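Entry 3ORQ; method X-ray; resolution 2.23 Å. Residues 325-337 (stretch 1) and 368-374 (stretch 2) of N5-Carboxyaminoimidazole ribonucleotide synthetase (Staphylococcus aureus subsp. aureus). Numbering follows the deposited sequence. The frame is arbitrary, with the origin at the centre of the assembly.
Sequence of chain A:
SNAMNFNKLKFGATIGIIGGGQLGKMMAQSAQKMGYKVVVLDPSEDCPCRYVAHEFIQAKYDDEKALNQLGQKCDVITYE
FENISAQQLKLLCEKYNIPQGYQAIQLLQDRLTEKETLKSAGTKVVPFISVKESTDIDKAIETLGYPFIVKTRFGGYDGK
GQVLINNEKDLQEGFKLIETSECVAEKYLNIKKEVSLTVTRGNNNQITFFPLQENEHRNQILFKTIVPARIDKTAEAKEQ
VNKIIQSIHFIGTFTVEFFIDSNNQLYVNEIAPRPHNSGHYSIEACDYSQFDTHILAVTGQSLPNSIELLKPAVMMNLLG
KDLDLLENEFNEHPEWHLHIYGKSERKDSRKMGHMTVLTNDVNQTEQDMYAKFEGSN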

# COMPACT_ATOMS: atom_id res chain seq x y z
N LEU A 325 -25.98 -5.11 0.46
CA LEU A 325 -26.07 -5.90 -0.77
C LEU A 325 -24.92 -6.90 -1.01
O LEU A 325 -25.17 -8.05 -1.39
CB LEU A 325 -26.16 -4.95 -1.97
CG LEU A 325 -26.41 -5.53 -3.38
CD1 LEU A 325 -27.80 -6.25 -3.40
CD2 LEU A 325 -26.38 -4.45 -4.48
N LEU A 326 -23.66 -6.47 -0.82
CA LEU A 326 -22.55 -7.23 -1.43
C LEU A 326 -21.59 -7.96 -0.50
O LEU A 326 -20.84 -8.85 -0.96
CB LEU A 326 -21.76 -6.34 -2.42
CG LEU A 326 -22.55 -5.81 -3.62
CD1 LEU A 326 -21.83 -4.64 -4.32
CD2 LEU A 326 -22.81 -6.93 -4.61
N GLU A 327 -21.60 -7.63 0.79
CA GLU A 327 -20.50 -8.06 1.66
C GLU A 327 -20.32 -9.59 1.72
O GLU A 327 -19.23 -10.09 2.04
CB GLU A 327 -20.59 -7.44 3.06
CG GLU A 327 -21.90 -7.80 3.84
CD GLU A 327 -22.07 -6.95 5.10
OE1 GLU A 327 -21.07 -6.31 5.55
OE2 GLU A 327 -23.19 -6.93 5.65
N ASN A 328 -21.38 -10.33 1.42
CA ASN A 328 -21.28 -11.79 1.52
C ASN A 328 -20.68 -12.42 0.28
O ASN A 328 -20.28 -13.59 0.30
CB ASN A 328 -22.61 -12.41 1.95
CG ASN A 328 -22.90 -12.15 3.40
OD1 ASN A 328 -22.05 -12.38 4.26
ND2 ASN A 328 -24.06 -11.61 3.68
N GLU A 329 -20.57 -11.62 -0.78
CA GLU A 329 -19.92 -12.00 -2.01
C GLU A 329 -18.42 -11.66 -2.02
O GLU A 329 -17.71 -12.10 -2.91
CB GLU A 329 -20.54 -11.23 -3.17
CG GLU A 329 -22.00 -11.39 -3.30
CD GLU A 329 -22.38 -11.49 -4.76
OE1 GLU A 329 -21.46 -11.66 -5.60
OE2 GLU A 329 -23.60 -11.43 -5.05
N PHE A 330 -17.95 -10.85 -1.07
CA PHE A 330 -16.58 -10.33 -1.13
C PHE A 330 -15.55 -11.42 -1.23
O PHE A 330 -14.58 -11.31 -1.96
CB PHE A 330 -16.26 -9.39 0.05
CG PHE A 330 -16.91 -8.03 -0.06
CD1 PHE A 330 -17.46 -7.60 -1.27
CD2 PHE A 330 -16.97 -7.17 1.05
CE1 PHE A 330 -18.07 -6.34 -1.40
CE2 PHE A 330 -17.58 -5.91 0.94
CZ PHE A 330 -18.12 -5.50 -0.29
N ASN A 331 -15.79 -12.51 -0.50
CA ASN A 331 -14.75 -13.48 -0.24
C ASN A 331 -14.45 -14.32 -1.46
O ASN A 331 -13.41 -14.97 -1.52
CB ASN A 331 -15.12 -14.33 0.99
CG ASN A 331 -15.34 -15.77 0.65
OD1 ASN A 331 -14.48 -16.62 0.91
ND2 ASN A 331 -16.50 -16.07 0.08
N GLU A 332 -15.36 -14.29 -2.44
CA GLU A 332 -15.16 -15.10 -3.66
C GLU A 332 -14.65 -14.25 -4.82
O GLU A 332 -14.58 -14.71 -5.96
CB GLU A 332 -16.44 -15.89 -4.05
CG GLU A 332 -17.72 -15.07 -4.05
CD GLU A 332 -19.02 -15.89 -4.33
OE1 GLU A 332 -19.76 -16.23 -3.37
OE2 GLU A 332 -19.33 -16.15 -5.52
N HIS A 333 -14.28 -13.00 -4.53
CA HIS A 333 -13.93 -12.03 -5.54
C HIS A 333 -12.67 -11.26 -5.22
O HIS A 333 -12.73 -10.04 -4.99
CB HIS A 333 -15.07 -11.08 -5.70
CG HIS A 333 -16.26 -11.69 -6.39
ND1 HIS A 333 -16.37 -11.75 -7.76
CD2 HIS A 333 -17.40 -12.20 -5.89
CE1 HIS A 333 -17.53 -12.30 -8.08
NE2 HIS A 333 -18.17 -12.59 -6.96
N PRO A 334 -11.52 -11.96 -5.18
CA PRO A 334 -10.25 -11.34 -4.92
C PRO A 334 -9.92 -10.26 -5.96
O PRO A 334 -9.17 -9.33 -5.65
CB PRO A 334 -9.26 -12.52 -5.03
CG PRO A 334 -9.97 -13.52 -5.95
CD PRO A 334 -11.38 -13.38 -5.56
N GLU A 335 -10.50 -10.35 -7.16
CA GLU A 335 -10.28 -9.38 -8.24
C GLU A 335 -10.99 -8.05 -7.95
O GLU A 335 -10.87 -7.12 -8.75
CB GLU A 335 -10.67 -9.94 -9.64
CG GLU A 335 -12.16 -10.15 -9.87
CD GLU A 335 -12.72 -11.49 -9.33
OE1 GLU A 335 -12.13 -12.10 -8.42
OE2 GLU A 335 -13.77 -11.94 -9.83
N TRP A 336 -11.70 -7.95 -6.83
CA TRP A 336 -12.27 -6.68 -6.44
C TRP A 336 -11.31 -5.75 -5.64
O TRP A 336 -11.60 -4.56 -5.48
CB TRP A 336 -13.59 -6.90 -5.67
CG TRP A 336 -14.72 -7.41 -6.58
CD1 TRP A 336 -14.66 -7.63 -7.94
CD2 TRP A 336 -16.06 -7.70 -6.19
NE1 TRP A 336 -15.86 -8.06 -8.40
CE2 TRP A 336 -16.75 -8.12 -7.36
CE3 TRP A 336 -16.75 -7.68 -4.97
CZ2 TRP A 336 -18.11 -8.49 -7.36
CZ3 TRP A 336 -18.12 -8.06 -4.95
CH2 TRP A 336 -18.78 -8.46 -6.15
N HIS A 337 -10.19 -6.28 -5.18
CA HIS A 337 -9.18 -5.49 -4.42
C HIS A 337 -9.92 -4.56 -3.46
O HIS A 337 -10.00 -3.34 -3.66
CB HIS A 337 -8.25 -4.67 -5.33
CG HIS A 337 -7.33 -5.51 -6.20
ND1 HIS A 337 -7.60 -5.78 -7.53
CD2 HIS A 337 -6.17 -6.13 -5.92
CE1 HIS A 337 -6.65 -6.54 -8.03
NE2 HIS A 337 -5.75 -6.74 -7.08
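Stretch 2, residues 368-374: DMYAKFE

The contact between the two stretches is anchored by a single salt bridge, in which Lys372 NZ lies 2.9 Å from Glu329 OE1. The same pair counts as a hydrogen bond from the ammonium group to the carboxylate, but a weak one, so the attraction is better described as one of opposite charges at close range than as a well-directed bond. Glu329 points its CA-to-CB bond toward stretch 2, whereas that of Lys372 runs sideways; it is the length of the lysine chain, extended at chi3 and chi4 (both t), that brings the amine to the carboxylate. The ammonium group also comes near an imidazole, with Lys372 NZ 4.3 Å from His333 NE2 in an oblique approach. On its other nitrogen this imidazole is held within its own stretch by a weak hydrogen bond, His333 ND1 to Glu335 OE2 at 3.3 Å.

Stretch 2 presents the last part of a helix, residues 368-372, with Lys372 N bonded to Asp368 O at 3.1 Å and Phe373 N to Met369 O at 2.9 Å. Phe373 is the first residue to leave helical phi/psi, and Glu374, with a phi of 95°, turns the chain away from the helical path. Stretch 1 enters as a helix at Leu325 and Leu326 and continues through residues of helical phi/psi that lack the regular bonding pattern. Short-range links such as Glu329 N to Leu326 O, at 2.8 Å, hold this part together, and a 3-10 segment follows at 334-336. The backbones run in opposite senses across the contact: Leu325 CA is nearest Phe373 CA, at 7.9 Å, and Trp336 CA is nearest Met369 CA, at 10.5 Å. The spacing is therefore bridged by side chains, and no backbone-to-backbone hydrogen bond joins the stretches.

Around the salt bridge, the aliphatic part of Lys372 serves as a packing surface, and this residue has the largest area covered by the other stretch. Its CG lies 3.9 Å from Leu326 CD2 and also 3.9 Å from Trp336 CH2, so the lysine stem contacts both a leucine and the indole. Leu326 makes a second apolar contact through its other methyl: CD1 is 3.7 Å from Phe373 CZ and sits over one face of that ring, 3.8 Å from its centroid and only 13° off the normal, a CH-pi arrangement. Although the CA-to-CB bond of Phe373 points away from stretch 1, its ring still receives this methyl.

Farther along, selenomethionine Met369 approaches the indole obliquely, with CE 3.9 Å from Trp336 NE1 and SE 5.2 Å from the centroid of the Trp336 five-membered ring. At the opposite end of the contact, Leu325 CD2 packs against the helix terminus, 3.6 Å from Lys372 O and 3.9 Å from Glu374 CG. The two stretches together bury 387 Å², a modest area in which one charged pair is accompanied by mostly apolar packing.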

# COMPACT_ATOMS: atom_id res chain seq x y z
N ASP A 368 -20.51 -5.64 -16.00
CA ASP A 368 -20.44 -6.55 -14.85
C ASP A 368 -20.86 -5.86 -13.56
O ASP A 368 -21.64 -6.41 -12.79
CB ASP A 368 -19.03 -7.13 -14.68
CG ASP A 368 -18.61 -8.04 -15.83
OD1 ASP A 368 -19.46 -8.33 -16.70
OD2 ASP A 368 -17.42 -8.47 -15.85
N MSE A 369 -20.31 -4.66 -13.35
CA MSE A 369 -20.58 -3.84 -12.16
C MSE A 369 -22.01 -3.27 -12.14
O MSE A 369 -22.62 -3.15 -11.08
CB MSE A 369 -19.55 -2.68 -12.07
CG MSE A 369 -18.06 -3.07 -11.85
SE MSE A 369 -17.93 -4.20 -10.29
CE MSE A 369 -17.75 -5.94 -11.12
N TYR A 370 -22.55 -2.88 -13.29
CA TYR A 370 -23.93 -2.38 -13.33
C TYR A 370 -24.88 -3.44 -12.80
O TYR A 370 -25.73 -3.17 -11.95
CB TYR A 370 -24.35 -2.00 -14.73
CG TYR A 370 -23.94 -0.61 -15.16
CD1 TYR A 370 -24.03 0.47 -14.28
CD2 TYR A 370 -23.49 -0.38 -16.46
CE1 TYR A 370 -23.67 1.75 -14.68
CE2 TYR A 370 -23.13 0.90 -16.88
CZ TYR A 370 -23.22 1.96 -15.98
OH TYR A 370 -22.88 3.22 -16.38
N ALA A 371 -24.70 -4.66 -13.30
CA ALA A 371 -25.50 -5.79 -12.87
C ALA A 371 -25.26 -6.09 -11.38
O ALA A 371 -26.17 -6.46 -10.66
CB ALA A 371 -25.17 -7.01 -13.72
N LYS A 372 -24.03 -5.91 -10.92
CA LYS A 372 -23.73 -6.24 -9.53
C LYS A 372 -24.34 -5.24 -8.53
O LYS A 372 -24.83 -5.65 -7.49
CB LYS A 372 -22.23 -6.42 -9.31
CG LYS A 372 -21.92 -7.51 -8.34
CD LYS A 372 -21.88 -8.88 -9.01
CE LYS A 372 -22.15 -9.95 -7.96
NZ LYS A 372 -22.07 -11.37 -8.44
N PHE A 373 -24.32 -3.95 -8.86
CA PHE A 373 -24.83 -2.92 -7.94
C PHE A 373 -26.33 -2.66 -8.08
O PHE A 373 -26.84 -1.75 -7.46
CB PHE A 373 -24.03 -1.61 -8.06
CG PHE A 373 -22.68 -1.67 -7.36
CD1 PHE A 373 -21.65 -2.48 -7.86
CD2 PHE A 373 -22.42 -0.92 -6.21
CE1 PHE A 373 -20.40 -2.53 -7.22
CE2 PHE A 373 -21.15 -0.99 -5.57
CZ PHE A 373 -20.16 -1.80 -6.08
N GLU A 374 -27.00 -3.48 -8.90
CA GLU A 374 -28.47 -3.47 -9.18
C GLU A 374 -28.75 -2.67 -10.42
O GLU A 374 -29.42 -3.14 -11.31
CB GLU A 374 -29.35 -2.98 -8.01
CG GLU A 374 -29.41 -3.93 -6.81
CD GLU A 374 -30.00 -3.27 -5.53
OE1 GLU A 374 -30.76 -3.94 -4.80
OE2 GLU A 374 -29.70 -2.08 -5.25